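Local coordinates for Cbm77-rfpl (Ruminococcus flavefaciens, PDB 5FU5), which probably binds plant cell-wall polysaccharide, very likely pectic homogalacturonan, as a non-catalytic carbohydrate-binding module of a cellulosomal enzyme, at residues Tyr8-Phe12 against Phe21-Ala25; Thr52-Ala58 against Gln95-Thr101. All blocks are in the same frame, centred on the assembly; numbering follows the deposited sequence.

Interaction 1: residues Tyr8-Phe12 against Phe21-Ala25; sequences YVHDF and FYTIA
Within the module's antiparallel beta fold, strand 4-11 meets the loop entering strand 23-29, and its start, through side chains. The Tyr8 and Phe21 rings form an offset stack, centroids 4.2 Å apart and planes at 10°. The displacement brings Tyr8 CB over the centre of the Phe21 ring, while Tyr8 CD2 lies 3.4 Å from Phe21 CD1. Phe21 CG stands opposite its backbone N (chi1 -177°), which lays the ring under Tyr8; the edge of the Phe21 ring, at CD2, points at the face of the Tyr22 ring. An alanine in place of Phe21 removes the stacked ring, which would probably leave one face of Tyr8 uncovered and its ring freer to turn. Tyr22 OH donates to Tyr8 O at 2.7 Å, approaching from 41° above the carbonyl plane. Further along, Ile24 CD1 sits over one face of the His10 imidazole, 3.6 Å from His10 NE2, and also reaches Phe12 CE1 at 3.9 Å. His10 NE2 is hydrogen-bonded to Gly16 O. Around it, strand 107-116 pairs with strand 4-11 and presents Met111 to both His10 and Tyr22, Leu46 of strand 40-47 touches Phe12 and Ile24, and Tyr22 meets Phe56 of strand 53-58 edge-to-face.

Interaction 2: residues Thr52-Ala58 against Gln95-Thr101; sequences TSISFTA and QGAHTIT
Gln95 folds its side chain back against the end of strand 53-58, its CG 3.3 Å from Ala58 O, the chain bending at chi2. At Gly96 the ladder begins: its N donates to Ala58 O in the carbonyl plane, on a lone pair, and its O accepts from Ala58 N at 2.8 Å, this donor standing well above the plane. With phi 122° and psi -173° at Gly96, a CB would collide with the carbonyl oxygen of Gln95, which accounts for a glycine at this position. Ala97 then faces Thr57 as a non-hydrogen-bonded pair, CA atoms 4.2 Å apart. His98 and Phe56 form the next hydrogen-bonded pair, His98 N meeting Phe56 O at 2.8 Å almost straight along the C=O axis. This antiparallel ladder, strand directions 152° apart, belongs to the beta-sheet framework of the CBM77 module, its inner surface made by Ile54, Phe56, Ala58, His98 and Ile100. There His98 CB lies over one face of the Phe56 ring, toward its rim, 3.8 Å from Phe56 CZ, and Ala58 CB touches the edge of the imidazole. Both imidazole nitrogens of buried His98 are satisfied, ND1 by Asp78 and NE2 by Ala94 O, which fixes the rotation of the ring. Thr99 turns to the other surface, where it faces Ser55 as a non-hydrogen-bonded pair. Ile100 closes a two-way backbone pair with Ile54, Ile100 N to Ile54 O being 2.7 Å, and its CD1 reaches the edge of the Phe56 ring 4.1 Å from CE1. Finally Thr101 brings CG2 within 4.1 Å of Ser53 CB.

Overall arrangement
Interactions 1 and 2 are joined through strands 23-29 and 53-58, which are neighbours in one sheet; their centres lie 10 Å apart. Two probable backbone hydrogen bonds make the seam: Thr23 N to Ser55 O and Ala25 N to Ser53 O, each 2.8 Å. Strand 53-58 therefore lies between strand 23-29 and strand 96-101. Packing adds to the seam at its two ends, Phe21 CZ lying 3.5 Å from Thr57 O and Ala25 O 3.5 Å from Thr52 CG2. The hydrophobic interior is shared as well, since Tyr22 and Ile54 touch and Met111 contacts both. Both contacts are thus packing within the beta framework, with no binding role assigned to either.

Interaction 1: residues Tyr8-Phe12 against Phe21-Ala25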
loop_
_atom_site.group_PDB
_atom_site.type_symbol
_atom_site.label_atom_id
_atom_site.label_comp_id
_atom_site.label_asym_id
_atom_site.label_seq_id
_atom_site.Cartn_x
_atom_site.Cartn_y
_atom_site.Cartn_z
ATOM N N TYR A 8 8.484 -7.001 0.890
ATOM C CA TYR A 8 7.477 -7.504 -0.042
ATOM C C TYR A 8 6.851 -6.295 -0.699
ATOM O O TYR A 8 6.150 -5.509 -0.048
ATOM C CB TYR A 8 6.445 -8.358 0.686
ATOM C CG TYR A 8 7.087 -9.480 1.467
ATOM C CD1 TYR A 8 7.562 -9.299 2.786
ATOM C CD2 TYR A 8 7.267 -10.745 0.886
ATOM C CE1 TYR A 8 8.150 -10.344 3.494
ATOM C CE2 TYR A 8 7.853 -11.786 1.588
ATOM C CZ TYR A 8 8.293 -11.591 2.899
ATOM O OH TYR A 8 8.891 -12.590 3.632
ATOM N N VAL A 9 7.112 -6.139 -1.999
ATOM C CA VAL A 9 6.862 -4.925 -2.735
ATOM C C VAL A 9 5.791 -5.153 -3.787
ATOM O O VAL A 9 5.768 -6.231 -4.417
ATOM C CB VAL A 9 8.158 -4.468 -3.405
ATOM C CG1 VAL A 9 7.944 -3.216 -4.248
ATOM C CG2 VAL A 9 9.233 -4.237 -2.346
ATOM N N HIS A 10 4.951 -4.147 -4.021
ATOM C CA HIS A 10 4.028 -4.177 -5.132
ATOM C C HIS A 10 3.977 -2.831 -5.808
ATOM O O HIS A 10 3.593 -1.832 -5.187
ATOM C CB HIS A 10 2.625 -4.588 -4.732
ATOM C CG HIS A 10 1.747 -4.801 -5.916
ATOM N ND1 HIS A 10 1.903 -5.884 -6.765
ATOM C CD2 HIS A 10 0.801 -4.019 -6.471
ATOM C CE1 HIS A 10 1.069 -5.753 -7.777
ATOM N NE2 HIS A 10 0.395 -4.635 -7.633
ATOM N N ASP A 11 4.323 -2.832 -7.115
ATOM C CA ASP A 11 4.322 -1.665 -7.954
ATOM C C ASP A 11 3.105 -1.802 -8.864
ATOM O O ASP A 11 3.023 -2.753 -9.713
ATOM C CB ASP A 11 5.655 -1.645 -8.734
ATOM C CG ASP A 11 5.767 -0.574 -9.760
ATOM O OD1 ASP A 11 4.766 -0.007 -10.208
ATOM O OD2 ASP A 11 6.943 -0.329 -10.206
ATOM N N PHE A 12 2.099 -0.934 -8.670
ATOM C CA PHE A 12 0.887 -1.019 -9.461
ATOM C C PHE A 12 1.020 -0.680 -10.942
ATOM O O PHE A 12 0.169 -1.075 -11.730
ATOM C CB PHE A 12 -0.248 -0.164 -8.818
ATOM C CG PHE A 12 -0.801 -0.763 -7.554
ATOM C CD1 PHE A 12 -1.807 -1.733 -7.561
ATOM C CD2 PHE A 12 -0.281 -0.365 -6.332
ATOM C CE1 PHE A 12 -2.268 -2.261 -6.355
ATOM C CE2 PHE A 12 -0.751 -0.899 -5.169
ATOM C CZ PHE A 12 -1.735 -1.851 -5.174
ATOM N N PHE A 21 1.957 -12.254 -2.742
ATOM C CA PHE A 21 1.960 -11.858 -1.343
ATOM C C PHE A 21 0.663 -11.076 -0.991
ATOM O O PHE A 21 0.050 -11.336 0.060
ATOM C CB PHE A 21 3.193 -11.013 -1.028
ATOM C CG PHE A 21 3.320 -10.622 0.426
ATOM C CD1 PHE A 21 3.936 -11.486 1.314
ATOM C CD2 PHE A 21 2.900 -9.380 0.865
ATOM C CE1 PHE A 21 4.102 -11.144 2.634
ATOM C CE2 PHE A 21 3.060 -9.017 2.196
ATOM C CZ PHE A 21 3.650 -9.900 3.073
ATOM N N TYR A 22 0.298 -10.122 -1.835
ATOM C CA TYR A 22 -0.904 -9.326 -1.645
ATOM C C TYR A 22 -2.050 -9.896 -2.434
ATOM O O TYR A 22 -1.893 -10.269 -3.585
ATOM C CB TYR A 22 -0.673 -7.893 -2.033
ATOM C CG TYR A 22 0.472 -7.192 -1.316
ATOM C CD1 TYR A 22 0.281 -6.622 -0.051
ATOM C CD2 TYR A 22 1.767 -7.091 -1.864
ATOM C CE1 TYR A 22 1.304 -5.979 0.615
ATOM C CE2 TYR A 22 2.780 -6.451 -1.202
ATOM C CZ TYR A 22 2.558 -5.888 0.051
ATOM O OH TYR A 22 3.545 -5.227 0.728
ATOM N N THR A 23 -3.213 -9.977 -1.821
ATOM C CA THR A 23 -4.451 -10.310 -2.518
ATOM C C THR A 23 -5.203 -9.015 -2.741
ATOM O O THR A 23 -5.712 -8.413 -1.784
ATOM C CB THR A 23 -5.269 -11.331 -1.752
ATOM O OG1 THR A 23 -4.495 -12.532 -1.593
ATOM C CG2 THR A 23 -6.551 -11.630 -2.467
ATOM N N ILE A 24 -5.218 -8.546 -3.986
ATOM C CA ILE A 24 -5.724 -7.225 -4.341
ATOM C C ILE A 24 -7.047 -7.346 -5.031
ATOM O O ILE A 24 -7.157 -7.973 -6.092
ATOM C CB ILE A 24 -4.674 -6.498 -5.275
ATOM C CG1 ILE A 24 -3.324 -6.373 -4.554
ATOM C CG2 ILE A 24 -5.181 -5.116 -5.663
ATOM C CD1 ILE A 24 -2.144 -6.097 -5.457
ATOM N N ALA A 25 -8.081 -6.725 -4.438
ATOM C CA ALA A 25 -9.399 -6.611 -5.020
ATOM C C ALA A 25 -9.704 -5.147 -5.298
ATOM O O ALA A 25 -9.899 -4.338 -4.378
ATOM C CB ALA A 25 -10.436 -7.193 -4.102
#

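Interaction 2: residues Thr52-Ala58 against Gln95-Thr101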
loop_
_atom_site.group_PDB
_atom_site.type_symbol
_atom_site.label_atom_id
_atom_site.label_comp_id
_atom_site.label_asym_id
_atom_site.label_seq_id
_atom_site.Cartn_x
_atom_site.Cartn_y
_atom_site.Cartn_z
ATOM N N THR A 52 -12.885 -1.749 -2.409
ATOM C CA THR A 52 -11.459 -2.099 -2.589
ATOM C C THR A 52 -10.877 -2.716 -1.339
ATOM O O THR A 52 -11.125 -2.250 -0.192
ATOM C CB THR A 52 -10.661 -0.836 -2.941
ATOM O OG1 THR A 52 -11.268 -0.211 -4.058
ATOM C CG2 THR A 52 -9.223 -1.121 -3.215
ATOM N N SER A 53 -10.053 -3.754 -1.521
ATOM C CA SER A 53 -9.329 -4.343 -0.394
ATOM C C SER A 53 -8.030 -4.957 -0.820
ATOM O O SER A 53 -7.884 -5.441 -1.972
ATOM C CB SER A 53 -10.146 -5.376 0.360
ATOM O OG SER A 53 -10.360 -6.522 -0.436
ATOM N N ILE A 54 -7.066 -4.854 0.059
ATOM C CA ILE A 54 -5.768 -5.536 -0.118
ATOM C C ILE A 54 -5.524 -6.317 1.166
ATOM O O ILE A 54 -5.478 -5.711 2.274
ATOM C CB ILE A 54 -4.630 -4.547 -0.341
ATOM C CG1 ILE A 54 -4.899 -3.663 -1.553
ATOM C CG2 ILE A 54 -3.322 -5.291 -0.478
ATOM C CD1 ILE A 54 -4.209 -2.342 -1.453
ATOM N N SER A 55 -5.385 -7.640 1.035
ATOM C CA SER A 55 -5.063 -8.498 2.143
ATOM C C SER A 55 -3.683 -9.112 1.995
ATOM O O SER A 55 -3.215 -9.341 0.885
ATOM C CB SER A 55 -6.104 -9.592 2.227
ATOM O OG SER A 55 -7.383 -9.004 2.337
ATOM N N PHE A 56 -3.054 -9.388 3.118
ATOM C CA PHE A 56 -1.767 -10.071 3.187
ATOM C C PHE A 56 -1.564 -10.600 4.587
ATOM O O PHE A 56 -2.200 -10.121 5.536
ATOM C CB PHE A 56 -0.614 -9.177 2.780
ATOM C CG PHE A 56 -0.368 -7.999 3.689
ATOM C CD1 PHE A 56 -1.129 -6.854 3.561
ATOM C CD2 PHE A 56 0.624 -8.035 4.661
ATOM C CE1 PHE A 56 -0.875 -5.741 4.358
ATOM C CE2 PHE A 56 0.856 -6.923 5.486
ATOM C CZ PHE A 56 0.098 -5.800 5.342
ATOM N N THR A 57 -0.644 -11.554 4.701
ATOM C CA THR A 57 -0.212 -12.104 5.968
ATOM C C THR A 57 1.242 -11.696 6.195
ATOM O O THR A 57 2.140 -12.054 5.430
ATOM C CB THR A 57 -0.409 -13.623 6.036
ATOM O OG1 THR A 57 -1.783 -13.959 5.855
ATOM C CG2 THR A 57 0.036 -14.171 7.427
ATOM N N ALA A 58 1.451 -10.850 7.211
ATOM C CA ALA A 58 2.777 -10.460 7.634
ATOM C C ALA A 58 3.451 -11.666 8.234
ATOM O O ALA A 58 2.936 -12.223 9.202
ATOM C CB ALA A 58 2.738 -9.318 8.662
ATOM N N GLN A 95 2.908 -9.618 13.325
ATOM C CA GLN A 95 2.742 -10.817 12.485
ATOM C C GLN A 95 1.250 -11.114 12.360
ATOM O O GLN A 95 0.480 -10.913 13.316
ATOM C CB GLN A 95 3.438 -12.012 13.131
ATOM C CG GLN A 95 3.458 -13.307 12.327
ATOM C CD GLN A 95 2.156 -14.102 12.299
ATOM O OE1 GLN A 95 1.393 -14.111 13.271
ATOM N NE2 GLN A 95 1.932 -14.855 11.187
ATOM N N GLY A 96 0.842 -11.618 11.194
ATOM C CA GLY A 96 -0.509 -12.105 11.000
ATOM C C GLY A 96 -1.237 -11.414 9.893
ATOM O O GLY A 96 -0.648 -10.628 9.122
ATOM N N ALA A 97 -2.523 -11.741 9.779
ATOM C CA ALA A 97 -3.352 -11.275 8.666
ATOM C C ALA A 97 -3.685 -9.806 8.829
ATOM O O ALA A 97 -3.981 -9.351 9.939
ATOM C CB ALA A 97 -4.635 -12.083 8.555
ATOM N N HIS A 98 -3.590 -9.064 7.723
ATOM C CA HIS A 98 -3.973 -7.636 7.667
ATOM C C HIS A 98 -4.765 -7.318 6.418
ATOM O O HIS A 98 -4.652 -8.007 5.400
ATOM C CB HIS A 98 -2.725 -6.741 7.717
ATOM C CG HIS A 98 -1.898 -6.996 8.930
ATOM N ND1 HIS A 98 -2.295 -6.587 10.186
ATOM C CD2 HIS A 98 -0.742 -7.664 9.106
ATOM C CE1 HIS A 98 -1.401 -6.974 11.079
ATOM N NE2 HIS A 98 -0.461 -7.659 10.446
ATOM N N THR A 99 -5.518 -6.238 6.476
ATOM C CA THR A 99 -6.369 -5.797 5.389
ATOM C C THR A 99 -6.358 -4.281 5.277
ATOM O O THR A 99 -6.541 -3.581 6.286
ATOM C CB THR A 99 -7.828 -6.291 5.565
ATOM O OG1 THR A 99 -7.848 -7.654 5.995
ATOM C CG2 THR A 99 -8.635 -6.166 4.266
ATOM N N ILE A 100 -6.170 -3.790 4.051
ATOM C CA ILE A 100 -6.200 -2.371 3.740
ATOM C C ILE A 100 -7.495 -2.113 2.975
ATOM O O ILE A 100 -7.786 -2.787 1.963
ATOM C CB ILE A 100 -4.997 -1.960 2.880
ATOM C CG1 ILE A 100 -3.661 -2.437 3.508
ATOM C CG2 ILE A 100 -5.033 -0.459 2.577
ATOM C CD1 ILE A 100 -2.506 -2.503 2.486
ATOM N N THR A 101 -8.268 -1.127 3.422
ATOM C CA THR A 101 -9.515 -0.743 2.773
ATOM C C THR A 101 -9.591 0.815 2.709
ATOM O O THR A 101 -8.687 1.535 3.197
ATOM C CB THR A 101 -10.708 -1.330 3.559
ATOM O OG1 THR A 101 -10.625 -0.872 4.915
ATOM C CG2 THR A 101 -10.703 -2.836 3.512
#